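Local coordinates for protein motility-associated killing factor MakB (Vibrio cholerae serotype O1, PDB 6W1W) that is probably one component of a tripartite cytotoxin resembling the alpha-pore-forming toxins, which would act on target-cell membranes, at residues A164-S169 against L239-Q244. Residues are numbered along the deposited sequence; the frame is centred on the assembly and turned at random.
Sequences ATEIGS and LDKLTQ
Glu-166 and Leu-242 meet where two helices run antiparallel, a worked example of how the aliphatic part of a glutamate can pack in a buried helix-helix contact in the largely helical fold of an alpha-pore-forming toxin relative. Helices 157-176 and 233-245 pass at 162° with their local axes 9.4 Å apart, and the pairing lies beside the beta sheet, well away from the centre of the chain. The chain segment linking them includes the two long antiparallel strands 193-203 and 209-220.

Glu-166 reaches the partner helix with its aliphatic part first: CG lies 3.9 Å from the backbone N of Leu-242, and CB faces the methyl CD1 of the same leucine. With CG anti to the backbone N (chi1 -151°), the side chain extends towards helix 233-245, and a bend at chi2 (44°) turns the carboxylate across the stem of Lys-241, nearest its CD, the two side chains crossing at about a right angle. Lys-241 then curls away at chi4, leaving its NZ 5.4 Å from Glu-166 OE2, too far for a salt bridge, although the opposite charges probably attract weakly. Asp-238 brings a like charge close to OE1 as well, which could raise the carboxylate's proton affinity.

Beside this polar edge the interface becomes apolar. Leu-242 also touches Ile-163, while Ile-167 also packs on Ile-258 and Ala-261 of helix 251-270, so that a third helix borders the pair. Across the pair, CG1 of Ile-167 sits against both methyls of Leu-242, 3.8 Å from CD2 and 3.9 Å from CD1.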
loop_
_atom_site.group_PDB
_atom_site.type_symbol
_atom_site.label_atom_id
_atom_site.label_comp_id
_atom_site.label_asym_id
_atom_site.label_seq_id
_atom_site.Cartn_x
_atom_site.Cartn_y
_atom_site.Cartn_z
ATOM N N ALA A 164 15.023 -20.840 2.673
ATOM C CA ALA A 164 14.532 -19.478 2.867
ATOM C C ALA A 164 14.683 -18.641 1.601
ATOM O O ALA A 164 13.845 -17.771 1.331
ATOM C CB ALA A 164 15.256 -18.813 4.039
ATOM N N THR A 165 15.732 -18.896 0.812
ATOM C CA THR A 165 15.933 -18.158 -0.431
ATOM C C THR A 165 14.930 -18.574 -1.499
ATOM O O THR A 165 14.526 -17.747 -2.327
ATOM C CB THR A 165 17.360 -18.360 -0.950
ATOM O OG1 THR A 165 18.294 -18.198 0.125
ATOM C CG2 THR A 165 17.683 -17.358 -2.050
ATOM N N GLU A 166 14.518 -19.843 -1.491
ATOM C CA GLU A 166 13.558 -20.321 -2.480
ATOM C C GLU A 166 12.161 -19.795 -2.190
ATOM O O GLU A 166 11.435 -19.398 -3.112
ATOM C CB GLU A 166 13.557 -21.851 -2.512
ATOM C CG GLU A 166 13.198 -22.436 -3.860
ATOM C CD GLU A 166 13.898 -21.712 -4.993
ATOM O OE1 GLU A 166 13.210 -21.308 -5.954
ATOM O OE2 GLU A 166 15.131 -21.527 -4.915
ATOM N N ILE A 167 11.768 -19.793 -0.916
ATOM C CA ILE A 167 10.484 -19.227 -0.521
ATOM C C ILE A 167 10.425 -17.751 -0.891
ATOM O O ILE A 167 9.383 -17.239 -1.323
ATOM C CB ILE A 167 10.254 -19.456 0.984
ATOM C CG1 ILE A 167 10.079 -20.949 1.270
ATOM C CG2 ILE A 167 9.055 -18.668 1.475
ATOM C CD1 ILE A 167 10.198 -21.314 2.739
ATOM N N GLY A 168 11.550 -17.047 -0.742
ATOM C CA GLY A 168 11.606 -15.657 -1.158
ATOM C C GLY A 168 11.642 -15.487 -2.660
ATOM O O GLY A 168 11.147 -14.485 -3.187
ATOM N N SER A 169 12.233 -16.447 -3.370
ATOM C CA SER A 169 12.185 -16.408 -4.829
ATOM C C SER A 169 10.787 -16.746 -5.335
ATOM O O SER A 169 10.268 -16.080 -6.240
ATOM C CB SER A 169 13.222 -17.365 -5.412
ATOM O OG SER A 169 13.481 -17.075 -6.773
ATOM N N LEU A 239 8.399 -23.552 -7.257
ATOM C CA LEU A 239 7.625 -24.533 -6.503
ATOM C C LEU A 239 8.306 -25.897 -6.488
ATOM O O LEU A 239 8.354 -26.563 -5.449
ATOM C CB LEU A 239 6.219 -24.652 -7.091
ATOM C CG LEU A 239 5.141 -23.722 -6.533
ATOM C CD1 LEU A 239 3.987 -23.573 -7.521
ATOM C CD2 LEU A 239 4.638 -24.249 -5.199
ATOM N N ASP A 240 8.826 -26.339 -7.636
ATOM C CA ASP A 240 9.448 -27.659 -7.696
ATOM C C ASP A 240 10.798 -27.665 -6.996
ATOM O O ASP A 240 11.144 -28.637 -6.316
ATOM C CB ASP A 240 9.593 -28.113 -9.150
ATOM C CG ASP A 240 8.309 -28.692 -9.718
ATOM O OD1 ASP A 240 7.297 -28.745 -8.987
ATOM O OD2 ASP A 240 8.314 -29.097 -10.899
ATOM N N LYS A 241 11.574 -26.590 -7.150
ATOM C CA LYS A 241 12.868 -26.498 -6.480
ATOM C C LYS A 241 12.705 -26.560 -4.966
ATOM O O LYS A 241 13.535 -27.154 -4.265
ATOM C CB LYS A 241 13.569 -25.206 -6.902
ATOM C CG LYS A 241 15.065 -25.164 -6.646
ATOM C CD LYS A 241 15.632 -23.815 -7.067
ATOM C CE LYS A 241 17.086 -23.911 -7.505
ATOM N NZ LYS A 241 17.241 -24.568 -8.845
ATOM N N LEU A 242 11.626 -25.964 -4.445
ATOM C CA LEU A 242 11.397 -25.944 -3.005
ATOM C C LEU A 242 11.117 -27.344 -2.469
ATOM O O LEU A 242 11.686 -27.751 -1.452
ATOM C CB LEU A 242 10.246 -24.993 -2.676
ATOM C CG LEU A 242 9.949 -24.764 -1.193
ATOM C CD1 LEU A 242 11.195 -24.300 -0.457
ATOM C CD2 LEU A 242 8.818 -23.762 -1.006
ATOM N N THR A 243 10.241 -28.095 -3.148
ATOM C CA THR A 243 9.945 -29.468 -2.743
ATOM C C THR A 243 11.219 -30.282 -2.555
ATOM O O THR A 243 11.335 -31.071 -1.609
ATOM C CB THR A 243 9.043 -30.134 -3.786
ATOM O OG1 THR A 243 7.764 -29.486 -3.808
ATOM C CG2 THR A 243 8.856 -31.617 -3.479
ATOM N N GLN A 244 12.190 -30.094 -3.450
ATOM C CA GLN A 244 13.452 -30.815 -3.342
ATOM C C GLN A 244 14.242 -30.364 -2.122
ATOM O O GLN A 244 14.833 -31.190 -1.417
ATOM C CB GLN A 244 14.279 -30.612 -4.613
ATOM C CG GLN A 244 14.750 -31.896 -5.271
ATOM C CD GLN A 244 13.599 -32.803 -5.648
ATOM O OE1 GLN A 244 13.681 -34.021 -5.491
ATOM N NE2 GLN A 244 12.516 -32.215 -6.149
#